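PDB 4J6O: metallophosphoesterase from Clostridium thermocellum, which serves as the 2',3'-phosphatase component of the bacterial Pnkp-Hen1 RNA repair system, probably hydrolysing phosphate esters at RNA ends with manganese. Local coordinates for residues 59-67 against 146-155; 13-23 against 227-238. All coordinates share one frame; numbering follows the deposited sequence.

Following the chain from its N terminus, 13-23 comes first, then 59-67, 146-155 and finally 227-238. Interaction 1 (59-67 with 146-155) closes a largely helical excursion of 78 residues, and it is nested within the 203-residue loop closed by interaction 2 (13-23 with 227-238). Interaction 2 is made within one sheet, pairing strand 14-17 with strand 232-238. Strand 59-62 is the other neighbour of strand 14-17, and interaction 1 packs this sheet against strand 151-154 of the second one. Two hydrogen bonds join the contacts directly, Y238 OH with D147 OD2 and H21 ND1 with V67 O. D19, H21 and D65 meet at one manganese ion.

Interaction 1 (59-67 against 146-155); sequences KVLFLGDLV and LDDGKLVVAH. With MN (manganese (II) ion), chain J.
The two mixed sheets of the calcineurin-like phosphoesterase fold face each other here, with L61 and L63 set against L146, L151 and V153, and the contact runs on into the metal site. L61 CG lies anti to the carbonyl carbon (chi1 -58°), and the extended side chain carries CD1 in among three apolar partners. It meets L146 CD1 tip to tip at 3.8 Å and crosses V153 at about a right angle, CD1 to CG1 also 3.8 Å. L63 also crosses V153 at about a right angle, with its CD2 3.8 Å from V153 CB. Past the strand, residues 64-67 begin the GDxVDRG signature of the family, and contacts turn polar. H155 ND1 donates to L63 O at 2.9 Å, with an N-H...O angle of 146° and the oxygen close to the plane of the imidazole. Water 1, also in that plane, lies between H155 ND1 and G64 O, to which it donates, so L63 O and the water both meet the ring edge at ND1. H155 NE2 is hydrogen-bonded to a bound citrate, probably from the crystallisation liquor, consistent with a place beside the substrate pocket. D65 OD1 accepts from the backbone N of H96, a second-shell grip that steadies the carboxylate, while OD2 binds manganese at 2.2 Å alongside D19 and H21. The D65 carboxylate and H155 ring planes stand 53° apart, and D65 OD2 lies 3.4 Å from H155 CE1.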
loop_
_atom_site.group_PDB
_atom_site.type_symbol
_atom_site.label_atom_id
_atom_site.label_comp_id
_atom_site.label_asym_id
_atom_site.label_seq_id
_atom_site.Cartn_x
_atom_site.Cartn_y
_atom_site.Cartn_z
ATOM N N LYS A 59 5.729 2.823 14.371
ATOM C CA LYS A 59 4.470 2.342 13.751
ATOM C C LYS A 59 4.676 2.220 12.262
ATOM O O LYS A 59 5.462 2.930 11.714
ATOM C CB LYS A 59 3.300 3.267 14.054
ATOM C CG LYS A 59 2.979 3.318 15.574
ATOM C CD LYS A 59 1.588 3.883 15.799
ATOM C CE LYS A 59 1.329 3.916 17.322
ATOM N NZ LYS A 59 -0.056 4.323 17.658
ATOM N N VAL A 60 3.958 1.299 11.646
ATOM C CA VAL A 60 4.062 1.055 10.210
ATOM C C VAL A 60 2.882 1.705 9.492
ATOM O O VAL A 60 1.715 1.593 9.930
ATOM C CB VAL A 60 4.040 -0.457 9.885
ATOM C CG1 VAL A 60 4.072 -0.670 8.321
ATOM C CG2 VAL A 60 5.208 -1.189 10.526
ATOM N N LEU A 61 3.176 2.281 8.332
ATOM C CA LEU A 61 2.113 2.775 7.444
ATOM C C LEU A 61 2.211 2.029 6.130
ATOM O O LEU A 61 3.219 2.149 5.446
ATOM C CB LEU A 61 2.301 4.275 7.180
ATOM C CG LEU A 61 2.311 5.172 8.411
ATOM C CD1 LEU A 61 2.515 6.611 7.924
ATOM C CD2 LEU A 61 1.029 5.066 9.228
ATOM N N PHE A 62 1.188 1.224 5.804
ATOM C CA PHE A 62 1.218 0.441 4.557
ATOM C C PHE A 62 0.547 1.256 3.493
ATOM O O PHE A 62 -0.525 1.815 3.742
ATOM C CB PHE A 62 0.479 -0.889 4.730
ATOM C CG PHE A 62 1.187 -1.897 5.623
ATOM C CD1 PHE A 62 2.263 -2.639 5.151
ATOM C CD2 PHE A 62 0.775 -2.104 6.947
ATOM C CE1 PHE A 62 2.913 -3.572 5.988
ATOM C CE2 PHE A 62 1.442 -3.043 7.784
ATOM C CZ PHE A 62 2.507 -3.775 7.293
ATOM N N LEU A 63 1.140 1.244 2.293
ATOM C CA LEU A 63 0.644 2.055 1.167
ATOM C C LEU A 63 -0.336 1.279 0.306
ATOM O O LEU A 63 -0.842 1.800 -0.724
ATOM C CB LEU A 63 1.784 2.606 0.349
ATOM C CG LEU A 63 2.712 3.556 1.088
ATOM C CD1 LEU A 63 3.764 4.082 0.096
ATOM C CD2 LEU A 63 1.892 4.724 1.631
ATOM N N GLY A 64 -0.654 0.087 0.756
ATOM C CA GLY A 64 -1.659 -0.744 0.111
ATOM C C GLY A 64 -1.103 -1.593 -1.017
ATOM O O GLY A 64 0.130 -1.767 -1.146
ATOM N N ASP A 65 -1.983 -2.125 -1.842
ATOM C CA ASP A 65 -1.651 -3.155 -2.864
ATOM C C ASP A 65 -0.990 -4.341 -2.155
ATOM O O ASP A 65 0.125 -4.772 -2.469
ATOM C CB ASP A 65 -0.792 -2.601 -3.986
ATOM C CG ASP A 65 -1.650 -2.155 -5.207
ATOM O OD1 ASP A 65 -2.875 -2.098 -5.031
ATOM O OD2 ASP A 65 -1.116 -1.856 -6.284
ATOM N N LEU A 66 -1.701 -4.831 -1.137
ATOM C CA LEU A 66 -1.303 -6.035 -0.349
ATOM C C LEU A 66 -1.511 -7.317 -1.130
ATOM O O LEU A 66 -0.774 -8.297 -0.928
ATOM C CB LEU A 66 -2.167 -6.100 0.940
ATOM C CG LEU A 66 -2.202 -4.848 1.782
ATOM C CD1 LEU A 66 -3.123 -5.179 2.994
ATOM C CD2 LEU A 66 -0.807 -4.430 2.247
ATOM N N VAL A 67 -2.502 -7.300 -2.042
ATOM C CA VAL A 67 -2.923 -8.518 -2.706
ATOM C C VAL A 67 -2.502 -8.554 -4.162
ATOM O O VAL A 67 -1.956 -7.590 -4.668
ATOM C CB VAL A 67 -4.471 -8.660 -2.589
ATOM C CG1 VAL A 67 -4.916 -8.597 -1.101
ATOM C CG2 VAL A 67 -5.171 -7.535 -3.346
ATOM N N LEU A 146 -0.884 13.252 8.393
ATOM C CA LEU A 146 -0.332 12.920 9.693
ATOM C C LEU A 146 0.611 14.012 10.194
ATOM O O LEU A 146 1.004 14.903 9.427
ATOM C CB LEU A 146 0.492 11.641 9.546
ATOM C CG LEU A 146 -0.320 10.445 9.082
ATOM C CD1 LEU A 146 0.400 9.752 7.918
ATOM C CD2 LEU A 146 -0.311 9.464 10.199
ATOM N N ASP A 147 0.934 13.932 11.493
ATOM C CA ASP A 147 2.027 14.710 12.096
ATOM C C ASP A 147 1.923 16.191 11.773
ATOM O O ASP A 147 2.779 16.763 11.074
ATOM C CB ASP A 147 3.385 14.175 11.636
ATOM C CG ASP A 147 4.523 14.801 12.421
ATOM O OD1 ASP A 147 4.261 15.201 13.592
ATOM O OD2 ASP A 147 5.631 14.915 11.863
ATOM N N ASP A 148 0.842 16.782 12.277
ATOM C CA ASP A 148 0.583 18.212 12.123
ATOM C C ASP A 148 0.572 18.654 10.679
ATOM O O ASP A 148 0.938 19.789 10.382
ATOM C CB ASP A 148 1.611 19.052 12.913
ATOM C CG ASP A 148 1.485 18.866 14.398
ATOM O OD1 ASP A 148 0.350 18.723 14.870
ATOM O OD2 ASP A 148 2.507 18.864 15.104
ATOM N N GLY A 149 0.179 17.752 9.769
ATOM C CA GLY A 149 0.169 18.076 8.350
ATOM C C GLY A 149 1.528 18.036 7.667
ATOM O O GLY A 149 1.673 18.495 6.542
ATOM N N LYS A 150 2.531 17.444 8.303
ATOM C CA LYS A 150 3.841 17.407 7.701
ATOM C C LYS A 150 4.043 16.185 6.797
ATOM O O LYS A 150 4.999 16.122 6.008
ATOM C CB LYS A 150 4.920 17.376 8.803
ATOM C CG LYS A 150 5.031 18.697 9.494
ATOM C CD LYS A 150 5.820 18.523 10.801
ATOM C CE LYS A 150 5.818 19.825 11.629
ATOM N NZ LYS A 150 6.341 19.552 13.054
ATOM N N LEU A 151 3.120 15.226 6.879
ATOM C CA LEU A 151 3.280 13.992 6.138
ATOM C C LEU A 151 1.932 13.593 5.598
ATOM O O LEU A 151 0.943 13.659 6.334
ATOM C CB LEU A 151 3.821 12.916 7.081
ATOM C CG LEU A 151 3.885 11.444 6.565
ATOM C CD1 LEU A 151 4.839 11.293 5.385
ATOM C CD2 LEU A 151 4.160 10.434 7.749
ATOM N N VAL A 152 1.898 13.171 4.341
ATOM C CA VAL A 152 0.667 12.569 3.753
ATOM C C VAL A 152 1.082 11.225 3.182
ATOM O O VAL A 152 2.095 11.132 2.493
ATOM C CB VAL A 152 0.124 13.485 2.666
ATOM C CG1 VAL A 152 -1.011 12.800 1.876
ATOM C CG2 VAL A 152 -0.442 14.823 3.293
ATOM N N VAL A 153 0.264 10.204 3.406
ATOM C CA VAL A 153 0.484 8.898 2.758
ATOM C C VAL A 153 -0.764 8.565 1.966
ATOM O O VAL A 153 -1.892 8.779 2.421
ATOM C CB VAL A 153 0.839 7.745 3.733
ATOM C CG1 VAL A 153 2.270 7.961 4.350
ATOM C CG2 VAL A 153 -0.226 7.512 4.817
ATOM N N ALA A 154 -0.542 8.027 0.767
ATOM C CA ALA A 154 -1.616 7.628 -0.153
ATOM C C ALA A 154 -1.026 6.671 -1.139
ATOM O O ALA A 154 0.204 6.713 -1.379
ATOM C CB ALA A 154 -2.187 8.849 -0.913
ATOM N N HIS A 155 -1.846 5.792 -1.707
ATOM C CA HIS A 155 -1.264 4.814 -2.650
ATOM C C HIS A 155 -0.726 5.481 -3.910
ATOM O O HIS A 155 0.472 5.326 -4.225
ATOM C CB HIS A 155 -2.298 3.749 -3.017
ATOM C CG HIS A 155 -1.786 2.766 -3.985
ATOM N ND1 HIS A 155 -0.860 1.803 -3.627
ATOM C CD2 HIS A 155 -2.014 2.615 -5.302
ATOM C CE1 HIS A 155 -0.550 1.088 -4.697
ATOM N NE2 HIS A 155 -1.245 1.552 -5.728
HETATM MN MN MN J . 0.849 -2.173 -7.110
HETATM O O HOH W 1 1.282 0.606 -2.254
HETATM O O HOH W 2 2.977 -2.298 -7.997
#

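Interaction 2 (13-23 against 227-238). With MN (manganese (II) ion), chain J.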
loop_
_atom_site.group_PDB
_atom_site.type_symbol
_atom_site.label_atom_id
_atom_site.label_comp_id
_atom_site.label_asym_id
_atom_site.label_seq_id
_atom_site.Cartn_x
_atom_site.Cartn_y
_atom_site.Cartn_z
ATOM N N PRO A 13 7.482 7.998 15.389
ATOM C CA PRO A 13 7.997 7.649 14.050
ATOM C C PRO A 13 7.207 6.617 13.254
ATOM O O PRO A 13 6.527 5.794 13.868
ATOM C CB PRO A 13 9.350 6.998 14.360
ATOM C CG PRO A 13 9.784 7.678 15.631
ATOM C CD PRO A 13 8.510 7.836 16.429
ATOM N N PHE A 14 7.346 6.644 11.927
ATOM C CA PHE A 14 6.613 5.693 11.075
ATOM C C PHE A 14 7.591 5.025 10.155
ATOM O O PHE A 14 8.599 5.613 9.775
ATOM C CB PHE A 14 5.622 6.419 10.148
ATOM C CG PHE A 14 4.598 7.221 10.867
ATOM C CD1 PHE A 14 3.626 6.599 11.612
ATOM C CD2 PHE A 14 4.605 8.619 10.784
ATOM C CE1 PHE A 14 2.658 7.344 12.261
ATOM C CE2 PHE A 14 3.628 9.367 11.396
ATOM C CZ PHE A 14 2.670 8.751 12.168
ATOM N N ASP A 15 7.297 3.780 9.797
ATOM C CA ASP A 15 8.020 3.111 8.725
ATOM C C ASP A 15 6.997 2.816 7.673
ATOM O O ASP A 15 5.990 2.142 7.946
ATOM C CB ASP A 15 8.686 1.858 9.265
ATOM C CG ASP A 15 9.736 2.200 10.305
ATOM O OD1 ASP A 15 10.596 3.040 10.015
ATOM O OD2 ASP A 15 9.666 1.641 11.407
ATOM N N ILE A 16 7.206 3.437 6.524
ATOM C CA ILE A 16 6.174 3.491 5.468
ATOM C C ILE A 16 6.561 2.507 4.373
ATOM O O ILE A 16 7.689 2.554 3.880
ATOM C CB ILE A 16 6.073 4.915 4.883
ATOM C CG1 ILE A 16 5.851 5.944 6.003
ATOM C CG2 ILE A 16 4.917 4.975 3.850
ATOM C CD1 ILE A 16 5.969 7.362 5.532
ATOM N N ILE A 17 5.673 1.557 4.046
ATOM C CA ILE A 17 6.108 0.391 3.230
ATOM C C ILE A 17 5.281 0.389 1.924
ATOM O O ILE A 17 4.051 0.553 1.949
ATOM C CB ILE A 17 5.892 -0.919 3.993
ATOM C CG1 ILE A 17 6.881 -0.964 5.189
ATOM C CG2 ILE A 17 6.208 -2.134 3.115
ATOM C CD1 ILE A 17 6.758 -2.137 6.092
ATOM N N GLY A 18 5.967 0.169 0.798
ATOM C CA GLY A 18 5.319 0.175 -0.518
ATOM C C GLY A 18 4.636 -1.146 -0.847
ATOM O O GLY A 18 4.387 -1.989 0.001
ATOM N N ASP A 19 4.264 -1.290 -2.126
ATOM C CA ASP A 19 3.408 -2.410 -2.522
ATOM C C ASP A 19 4.032 -3.763 -2.213
ATOM O O ASP A 19 5.142 -4.083 -2.668
ATOM C CB ASP A 19 3.207 -2.364 -4.037
ATOM C CG ASP A 19 2.684 -1.059 -4.536
ATOM O OD1 ASP A 19 3.137 0.066 -4.171
ATOM O OD2 ASP A 19 1.790 -1.157 -5.449
ATOM N N ILE A 20 3.250 -4.573 -1.521
ATOM C CA ILE A 20 3.682 -5.876 -1.101
ATOM C C ILE A 20 3.285 -6.998 -2.056
ATOM O O ILE A 20 4.102 -7.888 -2.301
ATOM C CB ILE A 20 3.172 -6.148 0.319
ATOM C CG1 ILE A 20 3.798 -5.103 1.294
ATOM C CG2 ILE A 20 3.474 -7.573 0.749
ATOM C CD1 ILE A 20 3.002 -4.960 2.629
ATOM N N HIS A 21 2.038 -6.893 -2.613
ATOM C CA HIS A 21 1.598 -7.849 -3.635
ATOM C C HIS A 21 2.002 -9.294 -3.242
ATOM O O HIS A 21 2.631 -10.029 -4.020
ATOM C CB HIS A 21 2.185 -7.476 -4.999
ATOM C CG HIS A 21 1.523 -6.292 -5.616
ATOM N ND1 HIS A 21 0.160 -6.248 -5.830
ATOM C CD2 HIS A 21 2.021 -5.131 -6.094
ATOM C CE1 HIS A 21 -0.160 -5.082 -6.356
ATOM N NE2 HIS A 21 0.951 -4.392 -6.546
ATOM N N GLY A 22 1.628 -9.685 -2.035
ATOM C CA GLY A 22 1.736 -11.081 -1.631
ATOM C C GLY A 22 3.126 -11.537 -1.239
ATOM O O GLY A 22 3.331 -12.712 -1.026
ATOM N N CYS A 23 4.077 -10.607 -1.186
ATOM C CA CYS A 23 5.455 -10.999 -0.893
ATOM C C CYS A 23 5.706 -11.065 0.642
ATOM O O CYS A 23 6.432 -10.238 1.187
ATOM C CB CYS A 23 6.406 -10.040 -1.529
ATOM S SG CYS A 23 6.366 -10.221 -3.379
ATOM N N CYS A 227 8.778 -4.965 -5.646
ATOM C CA CYS A 227 9.212 -6.209 -5.002
ATOM C C CYS A 227 8.729 -7.446 -5.750
ATOM O O CYS A 227 9.511 -8.356 -6.056
ATOM C CB CYS A 227 8.670 -6.203 -3.576
ATOM S SG CYS A 227 9.282 -7.625 -2.647
ATOM N N VAL A 228 7.443 -7.494 -6.053
ATOM C CA VAL A 228 6.953 -8.712 -6.651
ATOM C C VAL A 228 7.451 -9.023 -8.062
ATOM O O VAL A 228 7.437 -10.187 -8.478
ATOM C CB VAL A 228 5.388 -8.703 -6.607
ATOM C CG1 VAL A 228 4.811 -7.724 -7.676
ATOM C CG2 VAL A 228 4.811 -10.118 -6.797
ATOM N N PHE A 229 7.979 -7.988 -8.723
ATOM C CA PHE A 229 8.542 -8.094 -10.063
ATOM C C PHE A 229 10.019 -8.465 -10.056
ATOM O O PHE A 229 10.691 -8.372 -11.080
ATOM C CB PHE A 229 8.333 -6.770 -10.807
ATOM C CG PHE A 229 6.916 -6.340 -10.850
ATOM C CD1 PHE A 229 5.978 -7.137 -11.502
ATOM C CD2 PHE A 229 6.473 -5.179 -10.206
ATOM C CE1 PHE A 229 4.631 -6.714 -11.556
ATOM C CE2 PHE A 229 5.100 -4.761 -10.234
ATOM C CZ PHE A 229 4.187 -5.561 -10.933
ATOM N N GLY A 230 10.557 -8.856 -8.879
ATOM C CA GLY A 230 11.981 -9.169 -8.759
ATOM C C GLY A 230 12.823 -7.933 -8.379
ATOM O O GLY A 230 14.061 -7.925 -8.504
ATOM N N GLY A 231 12.158 -6.866 -7.913
ATOM C CA GLY A 231 12.863 -5.672 -7.469
ATOM C C GLY A 231 13.160 -5.745 -5.996
ATOM O O GLY A 231 13.883 -6.650 -5.541
ATOM N N LYS A 232 12.586 -4.823 -5.223
ATOM C CA LYS A 232 12.828 -4.830 -3.784
ATOM C C LYS A 232 11.645 -4.205 -3.086
ATOM O O LYS A 232 10.862 -3.481 -3.706
ATOM C CB LYS A 232 14.098 -4.118 -3.412
ATOM C CG LYS A 232 14.224 -2.701 -3.786
ATOM C CD LYS A 232 15.774 -2.376 -3.891
ATOM C CE LYS A 232 15.985 -1.017 -4.523
ATOM N NZ LYS A 232 17.413 -0.633 -4.268
ATOM N N LEU A 233 11.520 -4.528 -1.814
ATOM C CA LEU A 233 10.468 -3.960 -0.982
ATOM C C LEU A 233 11.140 -2.885 -0.137
ATOM O O LEU A 233 12.154 -3.169 0.550
ATOM C CB LEU A 233 9.865 -5.016 -0.084
ATOM C CG LEU A 233 8.637 -4.575 0.687
ATOM C CD1 LEU A 233 7.488 -4.288 -0.308
ATOM C CD2 LEU A 233 8.178 -5.661 1.717
ATOM N N THR A 234 10.594 -1.674 -0.217
ATOM C CA THR A 234 11.180 -0.506 0.424
ATOM C C THR A 234 10.335 0.004 1.591
ATOM O O THR A 234 9.064 0.115 1.469
ATOM C CB THR A 234 11.375 0.631 -0.622
ATOM O OG1 THR A 234 12.362 0.195 -1.558
ATOM C CG2 THR A 234 11.815 1.917 0.066
ATOM N N ALA A 235 11.024 0.403 2.667
ATOM C CA ALA A 235 10.381 1.201 3.724
ATOM C C ALA A 235 11.037 2.553 3.769
ATOM O O ALA A 235 12.259 2.660 3.578
ATOM C CB ALA A 235 10.550 0.547 5.127
ATOM N N TYR A 236 10.248 3.577 4.052
ATOM C CA TYR A 236 10.743 4.924 4.249
ATOM C C TYR A 236 10.541 5.256 5.715
ATOM O O TYR A 236 9.409 5.188 6.242
ATOM C CB TYR A 236 9.959 5.899 3.323
ATOM C CG TYR A 236 10.395 7.354 3.390
ATOM C CD1 TYR A 236 9.917 8.202 4.404
ATOM C CD2 TYR A 236 11.196 7.898 2.412
ATOM C CE1 TYR A 236 10.314 9.548 4.436
ATOM C CE2 TYR A 236 11.572 9.233 2.426
ATOM C CZ TYR A 236 11.123 10.037 3.430
ATOM O OH TYR A 236 11.488 11.357 3.391
ATOM N N ARG A 237 11.658 5.567 6.411
ATOM C CA ARG A 237 11.570 5.817 7.833
ATOM C C ARG A 237 11.362 7.313 8.020
ATOM O O ARG A 237 12.063 8.137 7.441
ATOM C CB ARG A 237 12.874 5.367 8.519
ATOM C CG ARG A 237 13.223 3.983 8.130
ATOM C CD ARG A 237 14.366 3.430 8.980
ATOM N NE ARG A 237 13.986 3.139 10.349
ATOM C CZ ARG A 237 14.620 3.664 11.419
ATOM N NH1 ARG A 237 15.619 4.544 11.293
ATOM N NH2 ARG A 237 14.248 3.328 12.639
ATOM N N TYR A 238 10.310 7.638 8.744
ATOM C CA TYR A 238 9.915 9.009 9.034
ATOM C C TYR A 238 9.942 9.247 10.542
ATOM O O TYR A 238 9.378 8.461 11.283
ATOM C CB TYR A 238 8.481 9.200 8.532
ATOM C CG TYR A 238 7.960 10.604 8.743
ATOM C CD1 TYR A 238 7.374 10.947 9.935
ATOM C CD2 TYR A 238 8.082 11.582 7.750
ATOM C CE1 TYR A 238 6.908 12.247 10.147
ATOM C CE2 TYR A 238 7.601 12.876 7.943
ATOM C CZ TYR A 238 7.039 13.198 9.166
ATOM O OH TYR A 238 6.560 14.480 9.399
HETATM MN MN MN J . 0.849 -2.173 -7.110
HETATM O O HOH W 3 12.599 1.168 11.958
HETATM O O HOH W 4 5.489 -5.662 -5.052
HETATM O O HOH W 5 7.188 -2.717 -3.889
HETATM O O HOH W 2 2.977 -2.298 -7.997
#
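D15 and R237 sit side by side as a non-hydrogen-bonded pair of the antiparallel ladder between strands 14-17 and 232-238, in one sheet of the calcineurin-like fold. The arginine can be traced outward past one carboxylate oxygen, D15 OD1: R237 CB is 3.6 Å from it, CG closes to 3.4 Å, and CD passes it too. A bend at chi3 (71°) keeps NE beside it, where R237 NE and D15 OD1 form a rather long salt bridge of 3.4 Å. Carboxylate and guanidinium planes are only 19° apart. At the tip, NH2 gives a hydrogen bond to water 3, which donates to D15 OD2, while NH1 pairs with E242. R58 and Y36 also hold D15 OD2. Neighbouring pairs F14-Y238 and I16-Y236 each make two backbone bonds, all four 2.8 Å between N and O, and a further hydrogen bond, G18 N to T234 O, follows just past strand 14-17. F14 CD2 comes 3.7 Å from Y238 CD1, which lies at the edge of the phenylalanine ring. Beyond the strand, the D-x-H signature of the family enters a type I' turn, I20 to C23. V228 CG1 packs 3.8 Å from H21 CB, the side chains crossing at about a right angle. H21 ND1 is hydrogen-bonded to V67 O, fixing the ring's rotation while NE2 binds manganese. Two waters donate to D19 O: water 4 accepts from V228 N and water 5 from C227 N.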